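Local atomic coordinates of pyocin-S2 (Pseudomonas aeruginosa, PDB entry 4QKO), a protein that acts as a bacteriocin that kills sensitive cells, its C-terminal HNH nuclease domain, present here with its immunity protein, breaking down chromosomal DNA. Residues B[45-48]-B[49-53]; B[63-66]-B[67-70]; B[69-72]-B[73-76]; B[93-96]-B[97-101]; B[103-106]-B[107-110]. All coordinates share one frame; numbering follows the deposited sequence. Where two conformers were deposited one is given.

Interaction 1. Residues B[45-48]-B[49-53]; sequences TFKN and WRDFR
Phe46 and Phe52 come together where the chain leaves the short strand 45-46 and turns into helix 49-62, their CA atoms 5.7 Å apart. Asn48 is the N-cap of this helix. Its backbone O receives a weak bond from Phe52 N at 3.4 Å, while its OD1 accepts from Asp51 N at 2.8 Å, the donor lying almost in line with the C=O bond. The side chain bends back over the first turn because CG sits between the backbone N and the carbonyl carbon (chi1 50°). Asp51 returns a bond in the other direction: OD2 accepts from Lys47 N at 3.0 Å on its anti side, one residue earlier than a capping box would require, while OD1 takes Gln55 NE2 one turn on. The two phenylalanines form a T-shaped pair, the edge of Phe52 directed at the face of Phe46 with planes 71° apart and centroids 5.2 Å apart. Phe52 CA lies over the same ring in a CH-pi contact, 4.0 Å from its centroid. Tyr113 meets both rings, Phe46 is hydrogen-bonded through its backbone to Gly8, pairing strand 45-46 with strand 8-9, and Trp49 and Phe52 rest together on Leu118 of strand 118-121.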
loop_
_atom_site.group_PDB
_atom_site.type_symbol
_atom_site.label_atom_id
_atom_site.label_comp_id
_atom_site.label_asym_id
_atom_site.label_seq_id
_atom_site.Cartn_x
_atom_site.Cartn_y
_atom_site.Cartn_z
ATOM N N THR B 45 12.038 20.207 -4.657
ATOM C CA THR B 45 10.825 20.978 -4.831
ATOM C C THR B 45 9.766 20.115 -5.475
ATOM O O THR B 45 10.075 19.214 -6.255
ATOM C CB THR B 45 11.072 22.244 -5.687
ATOM O OG1 THR B 45 11.401 21.849 -6.994
ATOM C CG2 THR B 45 12.213 23.020 -5.188
ATOM N N PHE B 46 8.516 20.348 -5.066
ATOM C CA PHE B 46 7.356 19.611 -5.544
ATOM C C PHE B 46 6.345 20.575 -6.125
ATOM O O PHE B 46 6.083 21.595 -5.526
ATOM C CB PHE B 46 6.718 18.831 -4.401
ATOM C CG PHE B 46 7.695 18.030 -3.656
ATOM C CD1 PHE B 46 8.328 16.967 -4.279
ATOM C CD2 PHE B 46 8.034 18.385 -2.375
ATOM C CE1 PHE B 46 9.282 16.235 -3.612
ATOM C CE2 PHE B 46 9.011 17.695 -1.696
ATOM C CZ PHE B 46 9.632 16.623 -2.331
ATOM N N LYS B 47 5.742 20.229 -7.262
ATOM C CA LYS B 47 4.699 21.114 -7.844
ATOM C C LYS B 47 3.355 21.007 -7.103
ATOM O O LYS B 47 2.597 21.980 -7.032
ATOM C CB LYS B 47 4.539 20.929 -9.372
ATOM C CG LYS B 47 4.378 19.528 -9.907
ATOM C CD LYS B 47 4.115 19.557 -11.411
ATOM C CE LYS B 47 2.653 19.848 -11.762
ATOM N NZ LYS B 47 2.500 20.516 -13.094
ATOM N N ASN B 48 3.093 19.866 -6.487
ATOM C CA ASN B 48 1.827 19.609 -5.879
ATOM C C ASN B 48 1.989 18.397 -4.979
ATOM O O ASN B 48 3.026 17.765 -5.005
ATOM C CB ASN B 48 0.779 19.278 -6.944
ATOM C CG ASN B 48 1.252 18.207 -7.932
ATOM O OD1 ASN B 48 1.858 17.209 -7.562
ATOM N ND2 ASN B 48 0.988 18.437 -9.221
ATOM N N TRP B 49 0.960 18.076 -4.206
ATOM C CA TRP B 49 1.057 16.981 -3.221
ATOM C C TRP B 49 1.280 15.586 -3.854
ATOM O O TRP B 49 2.002 14.791 -3.297
ATOM C CB TRP B 49 -0.180 16.941 -2.333
ATOM C CG TRP B 49 -0.035 15.891 -1.248
ATOM C CD1 TRP B 49 -0.564 14.643 -1.240
ATOM C CD2 TRP B 49 0.727 16.013 -0.045
ATOM N NE1 TRP B 49 -0.197 13.994 -0.127
ATOM C CE2 TRP B 49 0.580 14.817 0.651
ATOM C CE3 TRP B 49 1.489 17.048 0.530
ATOM C CZ2 TRP B 49 1.197 14.587 1.890
ATOM C CZ3 TRP B 49 2.081 16.847 1.760
ATOM C CH2 TRP B 49 1.932 15.617 2.446
ATOM N N ARG B 50 0.650 15.291 -4.991
ATOM C CA ARG B 50 0.843 13.987 -5.621
ATOM C C ARG B 50 2.278 13.774 -6.097
ATOM O O ARG B 50 2.808 12.672 -6.016
ATOM C CB ARG B 50 -0.117 13.806 -6.786
ATOM C CG ARG B 50 -1.516 13.370 -6.384
ATOM C CD ARG B 50 -1.716 11.854 -6.422
ATOM N NE ARG B 50 -2.003 11.351 -5.088
ATOM C CZ ARG B 50 -2.421 12.113 -4.086
ATOM N NH1 ARG B 50 -2.650 13.404 -4.272
ATOM N NH2 ARG B 50 -2.648 11.574 -2.909
ATOM N N ASP B 51 2.917 14.838 -6.578
ATOM C CA ASP B 51 4.319 14.795 -6.876
ATOM C C ASP B 51 5.171 14.407 -5.610
ATOM O O ASP B 51 6.086 13.577 -5.692
ATOM C CB ASP B 51 4.657 16.189 -7.422
ATOM C CG ASP B 51 6.039 16.317 -7.913
ATOM O OD1 ASP B 51 6.710 15.288 -8.077
ATOM O OD2 ASP B 51 6.458 17.494 -8.177
ATOM N N PHE B 52 4.938 15.053 -4.475
ATOM C CA PHE B 52 5.632 14.731 -3.266
ATOM C C PHE B 52 5.436 13.260 -2.862
ATOM O O PHE B 52 6.382 12.585 -2.545
ATOM C CB PHE B 52 5.134 15.588 -2.145
ATOM C CG PHE B 52 5.508 15.092 -0.786
ATOM C CD1 PHE B 52 6.795 15.131 -0.354
ATOM C CD2 PHE B 52 4.536 14.619 0.073
ATOM C CE1 PHE B 52 7.121 14.698 0.885
ATOM C CE2 PHE B 52 4.851 14.143 1.312
ATOM C CZ PHE B 52 6.139 14.181 1.727
ATOM N N ARG B 53 4.212 12.803 -2.923
ATOM C CA ARG B 53 3.832 11.447 -2.464
ATOM C C ARG B 53 4.520 10.372 -3.294
ATOM O O ARG B 53 5.045 9.380 -2.772
ATOM C CB ARG B 53 2.307 11.318 -2.521
ATOM C CG ARG B 53 1.716 10.000 -2.027
ATOM C CD ARG B 53 0.210 10.021 -2.299
ATOM N NE ARG B 53 -0.403 8.758 -2.084
ATOM C CZ ARG B 53 -0.533 7.812 -3.020
ATOM N NH1 ARG B 53 -0.076 7.998 -4.272
ATOM N NH2 ARG B 53 -1.102 6.671 -2.698
#

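Interaction 2. Residues B[63-66]-B[67-70]; sequences DPEL and SKQF
Ser67 folds back tightly on Asp63, whose carbonyl O is gripped twice by the one residue: by Ser67 OG at 2.8 Å and by Ser67 N at 3.0 Å, the two donors arriving from opposite faces of the carbonyl plane. For OG to reach, it stands between its own backbone N and carbonyl carbon (chi1 68°). Next to this, Leu66 O accepts from Gln69 N at 3.0 Å, with the donor above the carbonyl plane, and the same oxygen lies at the edge of the Phe70 ring, 3.3 Å from CD2. The turn, which follows helix 49-62, starts with an Asx motif: Asp63 OD2 takes Leu66 N at 3.0 Å and is also bonded by Gln36 of helix 35-41, on which the buried Leu66 packs. The other side faces solvent. There Glu65 and Lys68 run side by side, pointing the same way, and Lys68 NZ forms a salt bridge to Glu65 OE1 (3.0 Å), met on the syn side, and a weak bond to OE2. A water close by donates to Glu65 O and accepts from Gln69 NE2 at 3.0 Å, while the amide of Gln69 is held further by Trp21 N and Ser18 O.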
loop_
_atom_site.group_PDB
_atom_site.type_symbol
_atom_site.label_atom_id
_atom_site.label_comp_id
_atom_site.label_asym_id
_atom_site.label_seq_id
_atom_site.Cartn_x
_atom_site.Cartn_y
_atom_site.Cartn_z
ATOM N N ASP B 63 15.306 2.568 -0.410
ATOM C CA ASP B 63 16.170 2.635 0.763
ATOM C C ASP B 63 16.614 1.245 1.173
ATOM O O ASP B 63 15.788 0.375 1.335
ATOM C CB ASP B 63 15.472 3.296 1.971
ATOM C CG ASP B 63 16.395 3.457 3.141
ATOM O OD1 ASP B 63 17.342 4.205 2.964
ATOM O OD2 ASP B 63 16.253 2.833 4.209
ATOM N N PRO B 64 17.932 1.023 1.308
ATOM C CA PRO B 64 18.386 -0.326 1.683
ATOM C C PRO B 64 17.799 -0.862 2.980
ATOM O O PRO B 64 17.552 -2.060 3.069
ATOM C CB PRO B 64 19.931 -0.200 1.782
ATOM C CG PRO B 64 20.266 1.034 1.043
ATOM C CD PRO B 64 19.044 1.902 0.871
ATOM N N GLU B 65 17.567 -0.030 3.970
ATOM C CA GLU B 65 17.036 -0.562 5.224
ATOM C C GLU B 65 15.513 -0.738 5.235
ATOM O O GLU B 65 14.981 -1.811 5.634
ATOM C CB GLU B 65 17.545 0.249 6.427
ATOM C CG GLU B 65 19.038 0.014 6.719
ATOM C CD GLU B 65 19.386 -1.484 6.899
ATOM O OE1 GLU B 65 18.673 -2.226 7.644
ATOM O OE2 GLU B 65 20.382 -1.940 6.275
ATOM N N LEU B 66 14.793 0.303 4.855
ATOM C CA LEU B 66 13.340 0.268 4.870
ATOM C C LEU B 66 12.790 -0.686 3.857
ATOM O O LEU B 66 11.772 -1.291 4.098
ATOM C CB LEU B 66 12.779 1.657 4.562
ATOM C CG LEU B 66 13.061 2.713 5.623
ATOM C CD1 LEU B 66 12.849 4.134 5.083
ATOM C CD2 LEU B 66 12.187 2.427 6.862
ATOM N N SER B 67 13.429 -0.848 2.711
ATOM C CA SER B 67 12.853 -1.763 1.706
ATOM C C SER B 67 12.813 -3.212 2.165
ATOM O O SER B 67 11.978 -3.945 1.706
ATOM C CB SER B 67 13.596 -1.647 0.356
ATOM O OG SER B 67 14.888 -2.136 0.515
ATOM N N LYS B 68 13.621 -3.589 3.130
ATOM C CA LYS B 68 13.513 -4.930 3.736
ATOM C C LYS B 68 12.189 -5.204 4.488
ATOM O O LYS B 68 11.843 -6.375 4.744
ATOM C CB LYS B 68 14.712 -5.202 4.686
ATOM C CG LYS B 68 16.036 -4.912 4.011
ATOM C CD LYS B 68 17.262 -5.484 4.684
ATOM C CE LYS B 68 17.547 -4.875 6.043
ATOM N NZ LYS B 68 19.006 -4.975 6.379
ATOM N N GLN B 69 11.431 -4.153 4.814
ATOM C CA GLN B 69 10.226 -4.274 5.601
ATOM C C GLN B 69 8.998 -4.447 4.745
ATOM O O GLN B 69 7.871 -4.389 5.270
ATOM C CB GLN B 69 10.052 -3.049 6.528
ATOM C CG GLN B 69 11.312 -2.775 7.380
ATOM C CD GLN B 69 11.182 -1.600 8.367
ATOM O OE1 GLN B 69 10.120 -1.125 8.658
ATOM N NE2 GLN B 69 12.282 -1.189 8.910
ATOM N N PHE B 70 9.194 -4.526 3.431
ATOM C CA PHE B 70 8.096 -4.604 2.475
ATOM C C PHE B 70 8.273 -5.793 1.583
ATOM O O PHE B 70 9.379 -6.053 1.147
ATOM C CB PHE B 70 7.990 -3.322 1.606
ATOM C CG PHE B 70 7.673 -2.109 2.427
ATOM C CD1 PHE B 70 6.419 -1.752 2.674
ATOM C CD2 PHE B 70 8.715 -1.326 2.983
ATOM C CE1 PHE B 70 6.122 -0.633 3.485
ATOM C CE2 PHE B 70 8.438 -0.262 3.799
ATOM C CZ PHE B 70 7.136 0.108 4.042
HETATM O O HOH W 1 14.708 -2.780 7.970
#

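Interaction 3. Residues B[69-72]-B[73-76]; sequences QFNP and GSLA
Asn71 N-caps helix 72-78, and Phe70 just before it meets Leu75 in the manner of a hydrophobic staple, so that polar and apolar devices together close the start of the helix. Asn71 OD1 accepts from Ser74 N at 3.0 Å, the donor standing 36° out of the amide plane and not on a lone pair. Its backbone O takes Leu75 N, also at 3.0 Å, and opens the regular helical ladder; Ala76 N follows with a bond to Pro72 O at 3.1 Å. Pro72, with no N-H to offer, fits the first helical position, where a backbone donor would have no helical acceptor. In the staple, Phe70 CB lies 3.9 Å from Leu75 CD2. The ring itself turns away from Leu75 and has Ser74 CB at its edge, near the ring plane. Beyond the two segments the Phe70 side chain packs on Trp21, Leu22 and Pro84, and on Val60 of helix 49-62, which ties this helix start to the preceding helix. The cap also belongs to the interface: Asn71 ND2 donates to two residues of the immunity protein chain, Leu54 (O) and that chain's own Asp63 (OD2), and Tyr21 of the immunity protein packs on Asn71, Pro72 and Ala76. One amide therefore serves both partners, its oxygen turned to the helix and its nitrogen to the inhibitor. A water completes the cap by bridging backbone and side chain: it accepts from Asn71 N at 3.1 Å and is hydrogen-bonded to Ser74 OG at 2.8 Å.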
loop_
_atom_site.group_PDB
_atom_site.type_symbol
_atom_site.label_atom_id
_atom_site.label_comp_id
_atom_site.label_asym_id
_atom_site.label_seq_id
_atom_site.Cartn_x
_atom_site.Cartn_y
_atom_site.Cartn_z
ATOM N N GLN B 69 11.431 -4.153 4.814
ATOM C CA GLN B 69 10.226 -4.274 5.601
ATOM C C GLN B 69 8.998 -4.447 4.745
ATOM O O GLN B 69 7.871 -4.389 5.270
ATOM C CB GLN B 69 10.052 -3.049 6.528
ATOM C CG GLN B 69 11.312 -2.775 7.380
ATOM C CD GLN B 69 11.182 -1.600 8.367
ATOM O OE1 GLN B 69 10.120 -1.125 8.658
ATOM N NE2 GLN B 69 12.282 -1.189 8.910
ATOM N N PHE B 70 9.194 -4.526 3.431
ATOM C CA PHE B 70 8.096 -4.604 2.475
ATOM C C PHE B 70 8.273 -5.793 1.583
ATOM O O PHE B 70 9.379 -6.053 1.147
ATOM C CB PHE B 70 7.990 -3.322 1.606
ATOM C CG PHE B 70 7.673 -2.109 2.427
ATOM C CD1 PHE B 70 6.419 -1.752 2.674
ATOM C CD2 PHE B 70 8.715 -1.326 2.983
ATOM C CE1 PHE B 70 6.122 -0.633 3.485
ATOM C CE2 PHE B 70 8.438 -0.262 3.799
ATOM C CZ PHE B 70 7.136 0.108 4.042
ATOM N N ASN B 71 7.178 -6.494 1.274
ATOM C CA ASN B 71 7.309 -7.632 0.423
ATOM C C ASN B 71 7.368 -7.244 -1.038
ATOM O O ASN B 71 7.172 -6.091 -1.388
ATOM C CB ASN B 71 6.210 -8.689 0.722
ATOM C CG ASN B 71 4.945 -8.483 -0.067
ATOM O OD1 ASN B 71 4.551 -7.377 -0.310
ATOM N ND2 ASN B 71 4.284 -9.596 -0.465
ATOM N N PRO B 72 7.649 -8.228 -1.918
ATOM C CA PRO B 72 7.844 -7.847 -3.325
ATOM C C PRO B 72 6.614 -7.234 -3.928
ATOM O O PRO B 72 6.726 -6.356 -4.759
ATOM C CB PRO B 72 8.219 -9.176 -4.016
ATOM C CG PRO B 72 8.844 -9.985 -2.904
ATOM C CD PRO B 72 8.207 -9.555 -1.615
ATOM N N GLY B 73 5.413 -7.677 -3.528
ATOM C CA GLY B 73 4.177 -7.093 -4.001
ATOM C C GLY B 73 4.119 -5.629 -3.655
ATOM O O GLY B 73 3.721 -4.786 -4.460
ATOM N N SER B 74 4.440 -5.301 -2.418
ATOM C CA SER B 74 4.369 -3.918 -2.001
ATOM C C SER B 74 5.419 -3.036 -2.708
ATOM O O SER B 74 5.143 -1.886 -3.083
ATOM C CB SER B 74 4.587 -3.859 -0.502
ATOM O OG SER B 74 3.448 -4.295 0.229
ATOM N N LEU B 75 6.618 -3.549 -2.885
ATOM C CA LEU B 75 7.637 -2.755 -3.522
ATOM C C LEU B 75 7.287 -2.470 -4.971
ATOM O O LEU B 75 7.637 -1.406 -5.523
ATOM C CB LEU B 75 8.957 -3.430 -3.398
ATOM C CG LEU B 75 9.524 -3.523 -1.997
ATOM C CD1 LEU B 75 10.661 -4.485 -1.932
ATOM C CD2 LEU B 75 9.906 -2.100 -1.579
ATOM N N ALA B 76 6.604 -3.392 -5.599
ATOM C CA ALA B 76 6.214 -3.216 -6.989
ATOM C C ALA B 76 5.292 -2.008 -7.115
ATOM O O ALA B 76 5.401 -1.233 -8.076
ATOM C CB ALA B 76 5.575 -4.498 -7.529
HETATM O O HOH W 2 4.359 -5.758 2.403
#

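Interaction 4. Residues B[93-96]-B[97-101]; sequences GGRI and KIEIH. With MG (magnesium ion), chain O.
Arg95 and Glu99 lie on a chain that runs irregularly through 93-98 and straightens into strand 99-102 at Glu99, bringing the two side chains onto one side of the backbone. They cross at about a right angle, yet their flat ends align: the guanidinium and carboxylate planes are only 4° apart. Arg95 grips side-on, NE bonding Glu99 OE2 at 2.9 Å and NH2 bonding OE1 at 2.8 Å. Both bonds are almost straight, and each oxygen uses its syn lone pair. The extended Glu99 chain brings the carboxylate up to the guanidinium edge, and the bend of Arg95 at chi3 (68°) swings the NE/NH2 edge of the guanidinium round to it. Lys97 points elsewhere, its NZ forming a salt bridge with Glu31 of the immunity protein and a hydrogen bond to Ala83 O. Two residues along the strand from Glu99, His101 binds the magnesium ion through ND1 at 2.2 Å, with a water 2.1 Å from the metal. His126 of helix 123-130 also belongs to that metal site; as in related nucleases, His101, His126 and His130 probably can bind zinc. Strands 99-102 and 118-121 with helix 123-130 make up the ββα-metal motif of HNH nucleases. Arg95 packs on Pro123 and Ile127 of this helix and on the metal ligand His126, and so probably belongs to the second shell, while Glu99, by holding the guanidinium, helps to position it. The two straight, coplanar bonds thus fix the position and rotation of the guanidinium against helix 123-130, next to His126.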
loop_
_atom_site.group_PDB
_atom_site.type_symbol
_atom_site.label_atom_id
_atom_site.label_comp_id
_atom_site.label_asym_id
_atom_site.label_seq_id
_atom_site.Cartn_x
_atom_site.Cartn_y
_atom_site.Cartn_z
ATOM N N GLY B 93 -13.005 0.999 5.156
ATOM C CA GLY B 93 -13.887 1.031 4.014
ATOM C C GLY B 93 -13.125 1.074 2.720
ATOM O O GLY B 93 -12.379 0.112 2.402
ATOM N N GLY B 94 -13.291 2.226 2.034
ATOM C CA GLY B 94 -12.694 2.502 0.735
ATOM C C GLY B 94 -11.253 2.925 0.786
ATOM O O GLY B 94 -10.581 2.988 -0.252
ATOM N N ARG B 95 -10.750 3.173 1.993
ATOM C CA ARG B 95 -9.350 3.576 2.174
ATOM C C ARG B 95 -8.464 2.414 2.632
ATOM O O ARG B 95 -8.697 1.892 3.713
ATOM C CB ARG B 95 -9.293 4.729 3.176
ATOM C CG ARG B 95 -10.012 5.961 2.610
ATOM C CD ARG B 95 -10.581 6.862 3.719
ATOM N NE ARG B 95 -9.526 7.493 4.474
ATOM C CZ ARG B 95 -9.715 8.180 5.589
ATOM N NH1 ARG B 95 -10.941 8.327 6.100
ATOM N NH2 ARG B 95 -8.686 8.725 6.191
ATOM N N ILE B 96 -7.579 1.957 1.729
ATOM C CA ILE B 96 -6.844 0.754 1.897
ATOM C C ILE B 96 -5.309 0.954 1.814
ATOM O O ILE B 96 -4.603 0.010 1.871
ATOM C CB ILE B 96 -7.379 -0.394 0.942
ATOM C CG1 ILE B 96 -7.185 -0.047 -0.529
ATOM C CG2 ILE B 96 -8.882 -0.588 1.187
ATOM C CD1 ILE B 96 -7.484 -1.205 -1.458
ATOM N N LYS B 97 -4.838 2.197 1.770
ATOM C CA LYS B 97 -3.415 2.523 1.648
ATOM C C LYS B 97 -2.959 3.433 2.789
ATOM O O LYS B 97 -3.779 4.133 3.412
ATOM C CB LYS B 97 -3.137 3.176 0.300
ATOM C CG LYS B 97 -3.010 2.096 -0.724
ATOM C CD LYS B 97 -3.028 2.655 -2.087
ATOM C CE LYS B 97 -2.567 1.607 -3.080
ATOM N NZ LYS B 97 -1.467 2.195 -3.868
ATOM N N ILE B 98 -1.683 3.348 3.109
ATOM C CA ILE B 98 -1.050 4.264 4.023
ATOM C C ILE B 98 -1.264 5.713 3.521
ATOM O O ILE B 98 -1.094 6.052 2.286
ATOM C CB ILE B 98 0.446 3.998 4.161
ATOM C CG1 ILE B 98 0.800 2.677 4.918
ATOM C CG2 ILE B 98 1.131 5.125 4.871
ATOM C CD1 ILE B 98 0.488 2.671 6.416
ATOM N N GLU B 99 -1.604 6.575 4.472
ATOM C CA GLU B 99 -1.817 7.999 4.214
ATOM C C GLU B 99 -0.813 8.857 4.970
ATOM O O GLU B 99 -0.425 8.546 6.058
ATOM C CB GLU B 99 -3.258 8.429 4.576
ATOM C CG GLU B 99 -4.316 7.660 3.767
ATOM C CD GLU B 99 -5.772 7.791 4.295
ATOM O OE1 GLU B 99 -5.997 8.489 5.308
ATOM O OE2 GLU B 99 -6.702 7.176 3.705
ATOM N N ILE B 100 -0.435 9.995 4.386
ATOM C CA ILE B 100 0.432 10.976 5.043
ATOM C C ILE B 100 -0.405 12.169 5.485
ATOM O O ILE B 100 -1.085 12.769 4.632
ATOM C CB ILE B 100 1.525 11.399 4.058
ATOM C CG1 ILE B 100 2.432 10.202 3.834
ATOM C CG2 ILE B 100 2.384 12.530 4.600
ATOM C CD1 ILE B 100 3.454 10.375 2.744
ATOM N N HIS B 101 -0.393 12.429 6.806
ATOM C CA HIS B 101 -1.225 13.446 7.551
ATOM C C HIS B 101 -0.246 14.512 8.068
ATOM O O HIS B 101 0.915 14.190 8.370
ATOM C CB HIS B 101 -1.983 12.701 8.705
ATOM C CG HIS B 101 -2.295 13.470 9.998
ATOM N ND1 HIS B 101 -3.554 13.977 10.299
ATOM C CD2 HIS B 101 -1.567 13.639 11.136
ATOM C CE1 HIS B 101 -3.547 14.511 11.512
ATOM N NE2 HIS B 101 -2.356 14.311 12.046
HETATM MG MG MG O . -4.741 14.085 8.462
HETATM O O HOH W 3 -3.819 15.641 7.356
#

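Interaction 5. Residues B[103-106]-B[107-110]; sequences KVRI and ADGG
Ala107 follows Ile106 into a tight surface turn, its CB approaching the Arg105 guanidinium obliquely, 4.4 Å from NH2. Asp108 meets Arg105 twice. Its N donates to Arg105 O at 2.9 Å from above the carbonyl plane, and its OD2 forms a salt bridge with Arg105 NH1 at 2.7 Å. The oxygen comes over a face of the guanidinium rather than at its edge, and the two planes stand 85° apart, quite unlike a side-on, two-pronged pair. The bend of the Arg105 chain at chi3 (-38°) turns a face of the guanidinium to Asp108 OD2. A water ties the same oxygen back to the turn, donating to Asp108 OD2 and accepting from Arg105 N at 2.8 Å. Gly109 then reverses the backbone with a positive phi (109°), a conformation eased by its lack of a CB that would press on Asp108 O, and its N bonds Ile106 O at 3.1 Å. With the bond from Gly110 N to Arg105 O at 2.9 Å, this completes a Schellman motif around a single turn, in the loop between strands 99-102 and 118-121 of the ββα-metal fold. Gly110 N reaches Arg105 O from the face opposite to Asp108 N. Its CA sits close against the chain that enters the turn, making a CA-H...O contact to Val104 O at 3.5 Å, while Val104 CG1 packs alongside it and Ile106 turns to Pro3, Arg4 and Val112.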
loop_
_atom_site.group_PDB
_atom_site.type_symbol
_atom_site.label_atom_id
_atom_site.label_comp_id
_atom_site.label_asym_id
_atom_site.label_seq_id
_atom_site.Cartn_x
_atom_site.Cartn_y
_atom_site.Cartn_z
ATOM N N LYS B 103 0.695 16.923 11.127
ATOM C CA LYS B 103 0.439 17.041 12.568
ATOM C C LYS B 103 -0.146 18.389 12.965
ATOM O O LYS B 103 -1.105 18.443 13.733
ATOM C CB LYS B 103 1.702 16.798 13.360
ATOM C CG LYS B 103 2.405 15.533 12.954
ATOM C CD LYS B 103 3.182 14.944 14.112
ATOM C CE LYS B 103 4.517 15.602 14.277
ATOM N NZ LYS B 103 4.894 15.523 15.717
ATOM N N VAL B 104 0.428 19.458 12.438
ATOM C CA VAL B 104 -0.108 20.825 12.572
ATOM C C VAL B 104 -0.788 21.278 11.282
ATOM O O VAL B 104 -0.196 21.248 10.212
ATOM C CB VAL B 104 1.013 21.820 12.965
ATOM C CG1 VAL B 104 0.468 23.248 13.131
ATOM C CG2 VAL B 104 1.702 21.368 14.252
ATOM N N ARG B 105 -2.050 21.715 11.357
ATOM C CA ARG B 105 -2.796 22.052 10.156
ATOM C C ARG B 105 -2.074 23.159 9.487
ATOM O O ARG B 105 -1.503 24.027 10.157
ATOM C CB ARG B 105 -4.253 22.447 10.455
ATOM C CG ARG B 105 -5.044 21.338 11.149
ATOM C CD ARG B 105 -6.551 21.296 10.856
ATOM N NE ARG B 105 -7.225 22.600 10.733
ATOM C CZ ARG B 105 -7.493 23.448 11.737
ATOM N NH1 ARG B 105 -7.144 23.184 13.000
ATOM N NH2 ARG B 105 -8.111 24.591 11.470
ATOM N N ILE B 106 -2.084 23.119 8.166
ATOM C CA ILE B 106 -1.455 24.169 7.376
ATOM C C ILE B 106 -2.146 25.519 7.658
ATOM O O ILE B 106 -1.495 26.543 7.795
ATOM C CB ILE B 106 -1.514 23.784 5.900
ATOM C CG1 ILE B 106 -0.638 22.554 5.702
ATOM C CG2 ILE B 106 -1.059 24.899 4.971
ATOM C CD1 ILE B 106 -1.213 21.611 4.698
ATOM N N ALA B 107 -3.474 25.509 7.792
ATOM C CA ALA B 107 -4.222 26.705 8.246
ATOM C C ALA B 107 -3.811 27.207 9.634
ATOM O O ALA B 107 -4.022 28.373 9.912
ATOM C CB ALA B 107 -5.716 26.422 8.199
ATOM N N ASP B 108 -3.232 26.366 10.499
ATOM C CA ASP B 108 -2.701 26.779 11.820
ATOM C C ASP B 108 -1.218 27.045 11.837
ATOM O O ASP B 108 -0.643 27.141 12.918
ATOM C CB ASP B 108 -2.954 25.733 12.914
ATOM C CG ASP B 108 -4.429 25.446 13.142
ATOM O OD1 ASP B 108 -5.244 26.354 12.909
ATOM O OD2 ASP B 108 -4.743 24.311 13.561
ATOM N N GLY B 109 -0.583 27.153 10.668
ATOM C CA GLY B 109 0.846 27.497 10.614
ATOM C C GLY B 109 1.728 26.352 10.185
ATOM O O GLY B 109 2.910 26.517 10.098
ATOM N N GLY B 110 1.169 25.163 9.962
ATOM C CA GLY B 110 2.000 23.994 9.747
ATOM C C GLY B 110 2.694 24.032 8.400
ATOM O O GLY B 110 2.176 24.588 7.412
HETATM O O HOH W 4 -3.467 22.104 13.780
#

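Overall arrangement
The five contacts come in chain order within one nuclease domain, interactions 2 and 3 overlapping at Gln69 and Phe70. Their centres lie about 9 Å apart, and they carry the chain from helix 49-62 into helix 72-78. Interaction 1 begins helix 49-62 and meets interaction 4 in the core, where Trp49 CZ2 packs on Ile100 CG2 at 3.6 Å. Interaction 5 continues the sequence of interaction 4 beyond strand 99-102, and its centre lies about 32 Å from that of interaction 3, across the chain's centre. The inhibitor contacts of interaction 3 lie away from the metal held in interaction 4, near interactions 1 and 5, although the immunity protein also reaches Lys97 and Arg53.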